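Mandelate racemase/muconate lactonizing enzyme family protein (Azoarcus sp., PDB 2QDE) is a member of the enolase superfamily that holds a barium ion at the mouth of its barrel domain. Local coordinates at residues D246-Q250 and Q272-G276; Y57-T61 and N100-K104; G266-K270 and W283-A287; G198-Y202 and Q222-A226. All coordinates share one frame. Numbering follows the deposited sequence.

Overall arrangement
Interactions 1, 3 and 4 lie in the barrel domain of this enolase-superfamily protein. Interaction 2 belongs to the N-terminal domain. Interaction 1 is the hub: its Asp-246 binds the barium ion, with Asp-195, Asn-197 and Glu-221. The centres of interactions 1 and 3 are about 8 Å apart, and Lys-273 NZ meets Met-268 O at 2.8 Å. Interaction 2, about 10 Å from interaction 1 between centres, joins it across the domains through Tyr-57 OH and Asp-246 OD1 (2.7 Å) and Asn-101 ND2 and Lys-273 O (2.8 Å). Interaction 4 follows metal-binding strands and reaches interaction 1 through Ser-248 OG and Ala-226 O (2.7 Å).

Interaction 1. Residues D246-Q250 and Q272-G276. With BA (barium ion), chain I.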
loop_
_atom_site.group_PDB
_atom_site.type_symbol
_atom_site.label_atom_id
_atom_site.label_comp_id
_atom_site.label_asym_id
_atom_site.label_seq_id
_atom_site.Cartn_x
_atom_site.Cartn_y
_atom_site.Cartn_z
ATOM N N ASP A 246 14.477 -20.744 -0.694
ATOM C CA ASP A 246 14.406 -22.135 -0.262
ATOM C C ASP A 246 13.897 -22.105 1.169
ATOM O O ASP A 246 12.704 -22.292 1.417
ATOM C CB ASP A 246 15.782 -22.807 -0.312
ATOM C CG ASP A 246 15.765 -24.227 0.246
ATOM O OD1 ASP A 246 14.685 -24.727 0.642
ATOM O OD2 ASP A 246 16.848 -24.850 0.286
ATOM N N GLU A 247 14.805 -21.836 2.102
ATOM C CA GLU A 247 14.449 -21.765 3.506
ATOM C C GLU A 247 13.253 -20.848 3.760
ATOM O O GLU A 247 12.423 -21.143 4.614
ATOM C CB GLU A 247 15.653 -21.307 4.341
ATOM C CG GLU A 247 16.717 -22.383 4.538
ATOM C CD GLU A 247 17.752 -22.434 3.421
ATOM O OE1 GLU A 247 17.436 -22.066 2.267
ATOM O OE2 GLU A 247 18.893 -22.856 3.707
ATOM N N SER A 248 13.162 -19.743 3.022
ATOM C CA SER A 248 12.051 -18.808 3.190
ATOM C C SER A 248 10.713 -19.402 2.759
ATOM O O SER A 248 9.667 -19.023 3.286
ATOM C CB SER A 248 12.300 -17.521 2.401
ATOM O OG SER A 248 13.395 -16.799 2.934
ATOM N N ALA A 249 10.754 -20.332 1.804
ATOM C CA ALA A 249 9.548 -20.973 1.282
ATOM C C ALA A 249 9.258 -22.315 1.943
ATOM O O ALA A 249 9.528 -23.375 1.368
ATOM C CB ALA A 249 9.674 -21.164 -0.222
ATOM N N GLN A 250 8.690 -22.270 3.142
ATOM C CA GLN A 250 8.378 -23.497 3.861
ATOM C C GLN A 250 6.879 -23.767 4.007
ATOM O O GLN A 250 6.386 -24.831 3.621
ATOM C CB GLN A 250 9.036 -23.456 5.242
ATOM C CG GLN A 250 8.738 -24.658 6.109
ATOM C CD GLN A 250 9.343 -24.522 7.487
ATOM O OE1 GLN A 250 10.562 -24.389 7.632
ATOM N NE2 GLN A 250 8.499 -24.547 8.507
ATOM N N GLN A 272 10.502 -32.924 2.800
ATOM C CA GLN A 272 10.589 -32.882 4.257
ATOM C C GLN A 272 10.334 -31.476 4.808
ATOM O O GLN A 272 9.866 -31.319 5.933
ATOM C CB GLN A 272 11.957 -33.393 4.733
ATOM C CG GLN A 272 12.185 -34.876 4.466
ATOM C CD GLN A 272 12.901 -35.142 3.159
ATOM O OE1 GLN A 272 12.808 -34.358 2.210
ATOM N NE2 GLN A 272 13.616 -36.265 3.097
ATOM N N LYS A 273 10.643 -30.454 4.018
ATOM C CA LYS A 273 10.417 -29.082 4.458
ATOM C C LYS A 273 8.923 -28.786 4.396
ATOM O O LYS A 273 8.345 -28.210 5.324
ATOM C CB LYS A 273 11.178 -28.106 3.559
ATOM C CG LYS A 273 10.970 -26.642 3.912
ATOM C CD LYS A 273 11.753 -25.714 2.981
ATOM C CE LYS A 273 11.351 -25.897 1.517
ATOM N NZ LYS A 273 12.020 -24.898 0.630
ATOM N N ALA A 274 8.306 -29.195 3.292
ATOM C CA ALA A 274 6.876 -28.988 3.073
ATOM C C ALA A 274 6.047 -29.717 4.125
ATOM O O ALA A 274 4.986 -29.239 4.529
ATOM C CB ALA A 274 6.486 -29.464 1.677
ATOM N N GLY A 275 6.528 -30.888 4.547
ATOM C CA GLY A 275 5.817 -31.654 5.554
ATOM C C GLY A 275 5.164 -32.931 5.056
ATOM O O GLY A 275 4.349 -33.519 5.764
ATOM N N GLY A 276 5.515 -33.371 3.850
ATOM C CA GLY A 276 4.920 -34.583 3.314
ATOM C C GLY A 276 4.458 -34.393 1.880
ATOM O O GLY A 276 4.428 -33.273 1.379
HETATM BA BA BA I . 19.418 -24.213 0.491
HETATM O O HOH W 1 4.273 -26.772 3.547
#
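Segment 272-276 meets the 246-250 loop first through Lys-273, on the short helix 271-274. Its side chain runs extended to CD, then turns at chi3 (p) and brings NZ into a pocket of oxygens. NZ forms a salt bridge with Asp-246 OD1 at 2.7 Å. It also donates to Asp-246 O at 2.8 Å and, weakly, to Ala-249 O at 3.0 Å. Asp-246 O is shared, because Ala-249 N also donates to it at 2.8 Å and closes a type I turn. The aliphatic part of Lys-273 packs on Gln-250, CG to CG at 3.7 Å. Ala-274 comes next. A water donates to its O at 2.7 Å and to Gln-250 O at 2.9 Å, joining the two backbones. Gly-275 then leaves the helix with positive phi. Asp-246 faces two cations: OD1 takes the lysine, while OD2 binds barium at 2.7 Å. Asp-195, Asn-197 and Glu-221 also bind the ion. Acidic ligands at the C-terminal ends of successive barrel strands are the hallmark of the enolase-superfamily metal site.

Interaction 2. Residues Y57-T61 and N100-K104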
loop_
_atom_site.group_PDB
_atom_site.type_symbol
_atom_site.label_atom_id
_atom_site.label_comp_id
_atom_site.label_asym_id
_atom_site.label_seq_id
_atom_site.Cartn_x
_atom_site.Cartn_y
_atom_site.Cartn_z
ATOM N N TYR A 57 18.989 -26.337 8.994
ATOM C CA TYR A 57 18.013 -26.314 7.901
ATOM C C TYR A 57 16.583 -26.648 8.328
ATOM O O TYR A 57 15.635 -25.964 7.939
ATOM C CB TYR A 57 18.418 -27.279 6.781
ATOM C CG TYR A 57 17.501 -27.185 5.580
ATOM C CD1 TYR A 57 17.609 -26.126 4.676
ATOM C CD2 TYR A 57 16.486 -28.120 5.379
ATOM C CE1 TYR A 57 16.728 -25.999 3.598
ATOM C CE2 TYR A 57 15.593 -28.003 4.305
ATOM C CZ TYR A 57 15.724 -26.937 3.421
ATOM O OH TYR A 57 14.860 -26.810 2.364
ATOM N N ARG A 58 16.435 -27.706 9.119
ATOM C CA ARG A 58 15.121 -28.150 9.575
ATOM C C ARG A 58 14.930 -28.010 11.092
ATOM O O ARG A 58 13.837 -27.702 11.562
ATOM C CB ARG A 58 14.911 -29.611 9.154
ATOM C CG ARG A 58 13.522 -30.185 9.431
ATOM C CD ARG A 58 12.510 -29.739 8.380
ATOM N NE ARG A 58 12.190 -28.323 8.476
ATOM C CZ ARG A 58 11.493 -27.777 9.467
ATOM N NH1 ARG A 58 11.030 -28.531 10.462
ATOM N NH2 ARG A 58 11.269 -26.466 9.473
ATOM N N GLY A 59 15.991 -28.244 11.857
ATOM C CA GLY A 59 15.887 -28.142 13.302
ATOM C C GLY A 59 15.395 -29.418 13.976
ATOM O O GLY A 59 15.118 -29.426 15.181
ATOM N N GLU A 60 15.281 -30.499 13.210
ATOM C CA GLU A 60 14.827 -31.766 13.774
ATOM C C GLU A 60 15.970 -32.773 13.887
ATOM O O GLU A 60 16.937 -32.730 13.125
ATOM C CB GLU A 60 13.673 -32.327 12.935
ATOM C CG GLU A 60 12.425 -31.441 13.015
ATOM C CD GLU A 60 11.294 -31.897 12.107
ATOM O OE1 GLU A 60 10.717 -32.979 12.358
ATOM O OE2 GLU A 60 10.985 -31.162 11.141
ATOM N N THR A 61 15.860 -33.671 14.857
ATOM C CA THR A 61 16.887 -34.674 15.092
ATOM C C THR A 61 16.273 -36.060 15.122
ATOM O O THR A 61 15.056 -36.208 15.093
ATOM C CB THR A 61 17.583 -34.460 16.452
ATOM O OG1 THR A 61 16.615 -34.596 17.505
ATOM C CG2 THR A 61 18.227 -33.073 16.516
ATOM N N ASN A 100 7.810 -29.466 13.233
ATOM C CA ASN A 100 8.097 -30.903 13.107
ATOM C C ASN A 100 7.762 -31.422 11.713
ATOM O O ASN A 100 7.339 -32.567 11.549
ATOM C CB ASN A 100 7.295 -31.703 14.141
ATOM C CG ASN A 100 7.831 -31.538 15.540
ATOM O OD1 ASN A 100 8.716 -32.280 15.973
ATOM N ND2 ASN A 100 7.312 -30.548 16.256
ATOM N N ASN A 101 7.966 -30.574 10.713
ATOM C CA ASN A 101 7.670 -30.916 9.328
ATOM C C ASN A 101 8.307 -32.213 8.834
ATOM O O ASN A 101 7.657 -32.981 8.129
ATOM C CB ASN A 101 8.084 -29.763 8.410
ATOM C CG ASN A 101 7.333 -28.483 8.719
ATOM O OD1 ASN A 101 7.214 -28.086 9.880
ATOM N ND2 ASN A 101 6.827 -27.826 7.684
ATOM N N GLN A 102 9.565 -32.463 9.194
ATOM C CA GLN A 102 10.236 -33.679 8.733
ATOM C C GLN A 102 9.623 -34.945 9.331
ATOM O O GLN A 102 9.522 -35.971 8.653
ATOM C CB GLN A 102 11.729 -33.612 9.049
ATOM C CG GLN A 102 12.526 -34.835 8.607
ATOM C CD GLN A 102 14.025 -34.592 8.650
ATOM O OE1 GLN A 102 14.505 -33.789 9.441
ATOM N NE2 GLN A 102 14.771 -35.295 7.803
ATOM N N ALA A 103 9.218 -34.865 10.596
ATOM C CA ALA A 103 8.590 -35.994 11.279
ATOM C C ALA A 103 7.240 -36.267 10.616
ATOM O O ALA A 103 6.890 -37.417 10.345
ATOM C CB ALA A 103 8.398 -35.673 12.752
ATOM N N LYS A 104 6.489 -35.199 10.356
ATOM C CA LYS A 104 5.183 -35.322 9.712
ATOM C C LYS A 104 5.358 -35.891 8.304
ATOM O O LYS A 104 4.594 -36.759 7.875
ATOM C CB LYS A 104 4.493 -33.957 9.617
ATOM C CG LYS A 104 4.076 -33.346 10.946
ATOM C CD LYS A 104 3.593 -31.907 10.747
ATOM C CE LYS A 104 3.060 -31.304 12.034
ATOM N NZ LYS A 104 2.795 -29.845 11.906
HETATM O O HOH W 2 16.458 -32.127 10.492
HETATM O O HOH W 3 10.869 -33.987 14.866
#
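Two direct hydrogen bonds join the segments, and both end on the carboxylate of Glu-60. Gln-102 N donates to Glu-60 OE2 at 2.7 Å, and Ala-103 N donates to Glu-60 OE1 at 3.0 Å. These amides lie in the first turn of helix 101-119. The N-cap residue, Asn-100, makes no capping bond with its own side chain.

The charged pair lies within the loop. Arg-58 NH1 forms a salt bridge with Glu-60 OE2 at 2.7 Å. The guanidinium also packs with one face over Asn-101 CB, 3.8 Å from NH1.

Water adds two links. One water lies 2.7 Å from Glu-60 O and 2.8 Å from Gln-102 OE1. Another donates to Glu-60 OE1 at 2.7 Å and to Asn-100 OD1 at 3.0 Å.

Beyond the contact, Asn-100 ND2 bonds to Arg-98 O and to Gly-59 O of the second subunit. Asn-101 ND2 reaches Lys-273 O in the barrel domain. The buried carboxylate of Glu-60 is thus balanced by Arg-58 and by hydrogen bonds from two amides, of Gln-102 and Ala-103, in the first turn of the helix.

Interaction 3. Residues G266-K270 and W283-A287; sequences GLMIK and WLTLA
This is a buried apolar contact between barrel strand 266-269 and helix 277-290, which comes after the short helix 271-274. The strand is extended, with phi/psi -138/154 at Leu-267 and -121/145 at Met-268. The helix segment runs at 170° to it, nearly antiparallel, with the axes 10.8 Å apart. CA atoms pair Leu-267 with Ala-287 (7.8 Å) and Ile-269 with Trp-283 (8.6 Å). Leu-267 and Ile-269 direct their CA-to-CB bonds toward the helix; that of Met-268 points away. This is the strand-and-helix packing of a beta/alpha barrel, in which outward strand residues meet the surrounding helices. Trp-283 (chi1 -163°, chi2 105°) fills the gap. Ile-269 (chi1 t, chi2 t) sets CD1 over one face, 3.8 Å from the six-membered ring centroid, in a CH-pi contact. Trp-283 CH2 lies 3.8 Å from Leu-267 CB and 3.5 Å from Met-268 O. Leu-267 (m, t) brings CD1 to 4.1 Å from Ala-287 CB, and Ile-269 CD1 lies 4.4 Å from Leu-284 CD2. Trp-283 NE1 donates to Ala-249 O in a neighbouring loop.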
loop_
_atom_site.group_PDB
_atom_site.type_symbol
_atom_site.label_atom_id
_atom_site.label_comp_id
_atom_site.label_asym_id
_atom_site.label_seq_id
_atom_site.Cartn_x
_atom_site.Cartn_y
_atom_site.Cartn_z
ATOM N N GLY A 266 12.138 -17.350 -8.038
ATOM C CA GLY A 266 12.013 -18.791 -8.187
ATOM C C GLY A 266 11.992 -19.434 -6.815
ATOM O O GLY A 266 12.283 -18.766 -5.822
ATOM N N LEU A 267 11.677 -20.727 -6.752
ATOM C CA LEU A 267 11.577 -21.413 -5.461
ATOM C C LEU A 267 12.204 -22.808 -5.445
ATOM O O LEU A 267 12.302 -23.460 -6.481
ATOM C CB LEU A 267 10.097 -21.557 -5.087
ATOM C CG LEU A 267 9.169 -20.340 -5.193
ATOM C CD1 LEU A 267 7.716 -20.815 -5.254
ATOM C CD2 LEU A 267 9.388 -19.408 -4.018
ATOM N N MET A 268 12.631 -23.254 -4.265
ATOM C CA MET A 268 13.178 -24.600 -4.107
ATOM C C MET A 268 12.282 -25.283 -3.083
ATOM O O MET A 268 11.799 -24.646 -2.146
ATOM C CB MET A 268 14.612 -24.619 -3.555
ATOM C CG MET A 268 15.363 -23.313 -3.540
ATOM S SD MET A 268 15.677 -22.619 -5.153
ATOM C CE MET A 268 16.157 -24.056 -6.050
ATOM N N ILE A 269 12.055 -26.575 -3.254
ATOM C CA ILE A 269 11.233 -27.301 -2.304
ATOM C C ILE A 269 11.922 -28.597 -1.884
ATOM O O ILE A 269 12.805 -29.092 -2.577
ATOM C CB ILE A 269 9.858 -27.653 -2.923
ATOM C CG1 ILE A 269 8.929 -28.249 -1.860
ATOM C CG2 ILE A 269 10.040 -28.653 -4.060
ATOM C CD1 ILE A 269 7.558 -28.629 -2.386
ATOM N N LYS A 270 11.538 -29.111 -0.719
ATOM C CA LYS A 270 12.023 -30.401 -0.225
ATOM C C LYS A 270 10.779 -31.001 0.405
ATOM O O LYS A 270 10.065 -30.315 1.136
ATOM C CB LYS A 270 13.132 -30.261 0.831
ATOM C CG LYS A 270 14.494 -29.874 0.270
ATOM C CD LYS A 270 15.597 -30.112 1.290
ATOM C CE LYS A 270 16.966 -29.681 0.764
ATOM N NZ LYS A 270 17.020 -28.227 0.493
ATOM N N TRP A 283 1.609 -26.979 -1.447
ATOM C CA TRP A 283 2.735 -26.062 -1.613
ATOM C C TRP A 283 2.899 -25.729 -3.104
ATOM O O TRP A 283 3.070 -24.568 -3.487
ATOM C CB TRP A 283 3.995 -26.759 -1.097
ATOM C CG TRP A 283 5.196 -25.899 -0.806
ATOM C CD1 TRP A 283 5.651 -25.533 0.427
ATOM C CD2 TRP A 283 6.170 -25.427 -1.747
ATOM N NE1 TRP A 283 6.853 -24.882 0.318
ATOM C CE2 TRP A 283 7.197 -24.801 -1.004
ATOM C CE3 TRP A 283 6.279 -25.481 -3.143
ATOM C CZ2 TRP A 283 8.327 -24.231 -1.614
ATOM C CZ3 TRP A 283 7.404 -24.915 -3.750
ATOM C CH2 TRP A 283 8.410 -24.300 -2.985
ATOM N N LEU A 284 2.834 -26.766 -3.934
ATOM C CA LEU A 284 2.985 -26.622 -5.376
ATOM C C LEU A 284 1.785 -25.927 -6.022
ATOM O O LEU A 284 1.864 -25.458 -7.157
ATOM C CB LEU A 284 3.242 -27.997 -6.012
ATOM C CG LEU A 284 4.631 -28.574 -5.690
ATOM C CD1 LEU A 284 4.778 -29.976 -6.259
ATOM C CD2 LEU A 284 5.712 -27.657 -6.254
ATOM N N THR A 285 0.672 -25.868 -5.303
ATOM C CA THR A 285 -0.509 -25.177 -5.811
ATOM C C THR A 285 -0.214 -23.682 -5.736
ATOM O O THR A 285 -0.501 -22.923 -6.663
ATOM C CB THR A 285 -1.752 -25.488 -4.962
ATOM O OG1 THR A 285 -2.099 -26.864 -5.129
ATOM C CG2 THR A 285 -2.931 -24.615 -5.387
ATOM N N LEU A 286 0.370 -23.262 -4.618
ATOM C CA LEU A 286 0.724 -21.860 -4.449
ATOM C C LEU A 286 1.828 -21.490 -5.439
ATOM O O LEU A 286 1.831 -20.388 -5.985
ATOM C CB LEU A 286 1.185 -21.597 -3.011
ATOM C CG LEU A 286 0.111 -21.103 -2.034
ATOM C CD1 LEU A 286 -1.131 -21.995 -2.076
ATOM C CD2 LEU A 286 0.697 -21.078 -0.637
ATOM N N ALA A 287 2.755 -22.416 -5.679
ATOM C CA ALA A 287 3.854 -22.179 -6.620
ATOM C C ALA A 287 3.292 -21.956 -8.023
ATOM O O ALA A 287 3.765 -21.092 -8.764
ATOM C CB ALA A 287 4.814 -23.369 -6.628
#

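Interaction 4. Residues G198-Y202 and Q222-A226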
loop_
_atom_site.group_PDB
_atom_site.type_symbol
_atom_site.label_atom_id
_atom_site.label_comp_id
_atom_site.label_asym_id
_atom_site.label_seq_id
_atom_site.Cartn_x
_atom_site.Cartn_y
_atom_site.Cartn_z
ATOM N N GLY A 198 21.068 -18.881 3.326
ATOM C CA GLY A 198 20.696 -17.768 4.184
ATOM C C GLY A 198 21.727 -17.233 5.161
ATOM O O GLY A 198 21.370 -16.624 6.174
ATOM N N ALA A 199 23.002 -17.417 4.846
ATOM C CA ALA A 199 24.080 -16.977 5.728
ATOM C C ALA A 199 24.492 -15.503 5.644
ATOM O O ALA A 199 25.337 -15.062 6.430
ATOM C CB ALA A 199 25.316 -17.864 5.501
ATOM N N TRP A 200 23.906 -14.729 4.730
ATOM C CA TRP A 200 24.310 -13.332 4.593
ATOM C C TRP A 200 23.474 -12.231 5.242
ATOM O O TRP A 200 22.254 -12.337 5.358
ATOM C CB TRP A 200 24.459 -12.969 3.114
ATOM C CG TRP A 200 25.597 -13.649 2.416
ATOM C CD1 TRP A 200 26.698 -14.215 2.996
ATOM C CD2 TRP A 200 25.751 -13.821 1.004
ATOM N NE1 TRP A 200 27.525 -14.730 2.030
ATOM C CE2 TRP A 200 26.969 -14.504 0.796
ATOM C CE3 TRP A 200 24.978 -13.465 -0.109
ATOM C CZ2 TRP A 200 27.434 -14.840 -0.482
ATOM C CZ3 TRP A 200 25.440 -13.799 -1.386
ATOM C CH2 TRP A 200 26.657 -14.481 -1.558
ATOM N N THR A 201 24.156 -11.169 5.674
ATOM C CA THR A 201 23.471 -10.007 6.225
ATOM C C THR A 201 23.196 -9.250 4.920
ATOM O O THR A 201 23.809 -9.556 3.891
ATOM C CB THR A 201 24.385 -9.148 7.153
ATOM O OG1 THR A 201 25.511 -8.664 6.413
ATOM C CG2 THR A 201 24.889 -9.977 8.334
ATOM N N TYR A 202 22.297 -8.277 4.937
ATOM C CA TYR A 202 21.976 -7.567 3.706
ATOM C C TYR A 202 23.165 -7.001 2.919
ATOM O O TYR A 202 23.265 -7.212 1.710
ATOM C CB TYR A 202 20.976 -6.454 3.990
ATOM C CG TYR A 202 20.592 -5.705 2.747
ATOM C CD1 TYR A 202 19.694 -6.250 1.827
ATOM C CD2 TYR A 202 21.165 -4.466 2.463
ATOM C CE1 TYR A 202 19.376 -5.568 0.642
ATOM C CE2 TYR A 202 20.862 -3.785 1.289
ATOM C CZ TYR A 202 19.971 -4.336 0.388
ATOM O OH TYR A 202 19.693 -3.642 -0.762
ATOM N N GLN A 222 18.680 -18.425 -1.806
ATOM C CA GLN A 222 18.558 -17.960 -0.423
ATOM C C GLN A 222 19.777 -17.230 0.144
ATOM O O GLN A 222 20.474 -17.752 1.024
ATOM C CB GLN A 222 18.227 -19.138 0.499
ATOM C CG GLN A 222 17.689 -18.712 1.858
ATOM C CD GLN A 222 16.277 -18.160 1.773
ATOM O OE1 GLN A 222 15.971 -17.110 2.343
ATOM N NE2 GLN A 222 15.405 -18.869 1.065
ATOM N N PRO A 223 20.045 -16.009 -0.342
ATOM C CA PRO A 223 21.195 -15.259 0.163
ATOM C C PRO A 223 21.010 -14.761 1.599
ATOM O O PRO A 223 21.968 -14.723 2.374
ATOM C CB PRO A 223 21.327 -14.110 -0.841
ATOM C CG PRO A 223 19.927 -13.885 -1.283
ATOM C CD PRO A 223 19.384 -15.286 -1.445
ATOM N N LEU A 224 19.778 -14.405 1.953
ATOM C CA LEU A 224 19.469 -13.874 3.281
ATOM C C LEU A 224 18.691 -14.862 4.157
ATOM O O LEU A 224 18.177 -15.865 3.667
ATOM C CB LEU A 224 18.669 -12.571 3.122
ATOM C CG LEU A 224 19.325 -11.517 2.220
ATOM C CD1 LEU A 224 18.326 -10.418 1.876
ATOM C CD2 LEU A 224 20.553 -10.940 2.925
ATOM N N PRO A 225 18.598 -14.585 5.470
ATOM C CA PRO A 225 17.874 -15.471 6.392
ATOM C C PRO A 225 16.454 -15.780 5.916
ATOM O O PRO A 225 15.838 -14.984 5.202
ATOM C CB PRO A 225 17.889 -14.689 7.705
ATOM C CG PRO A 225 19.179 -13.929 7.620
ATOM C CD PRO A 225 19.168 -13.435 6.194
ATOM N N ALA A 226 15.944 -16.939 6.321
ATOM C CA ALA A 226 14.604 -17.385 5.941
ATOM C C ALA A 226 13.507 -16.357 6.216
ATOM O O ALA A 226 12.590 -16.189 5.414
ATOM C CB ALA A 226 14.270 -18.690 6.662
#
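Gly-198 gives up most surface here, followed by Leu-224 and Trp-200. Gly-198 lies flat against the 222-226 loop. Its CA is 4.2 Å from Leu-224 CA and 3.2 Å from Leu-224 O. Its N donates to Gln-222 O at 2.6 Å. Phi is positive, and a CB here would clash with Leu-224 O and come tight to Pro-225 CA, so the fit depends on a glycine.

Leu-224 starts with CB pointing away, but its end turns back to 198-202. CD2 packs 3.3 Å from Trp-200 O and 3.7 Å from Tyr-202 CA. CD1 lies at the edge of the Tyr-202 ring, 4.4 Å from CD1 of that tyrosine.

Trp-200 adds the second backbone bond, N to Pro-223 O at 3.1 Å. Its ring packs on the proline, CE3 to CB at 3.8 Å, and also touches helix 202-212. Tyr-202 OH bonds to Asp-265 of the fourth subunit.

These loops follow barrel strands 192-195 and 220-221, next to the metal ligands Asn-197 and Glu-221. Two main-chain hydrogen bonds and apolar packing, with no salt bridge between the segments, tie together the loops that begin beside those ligands.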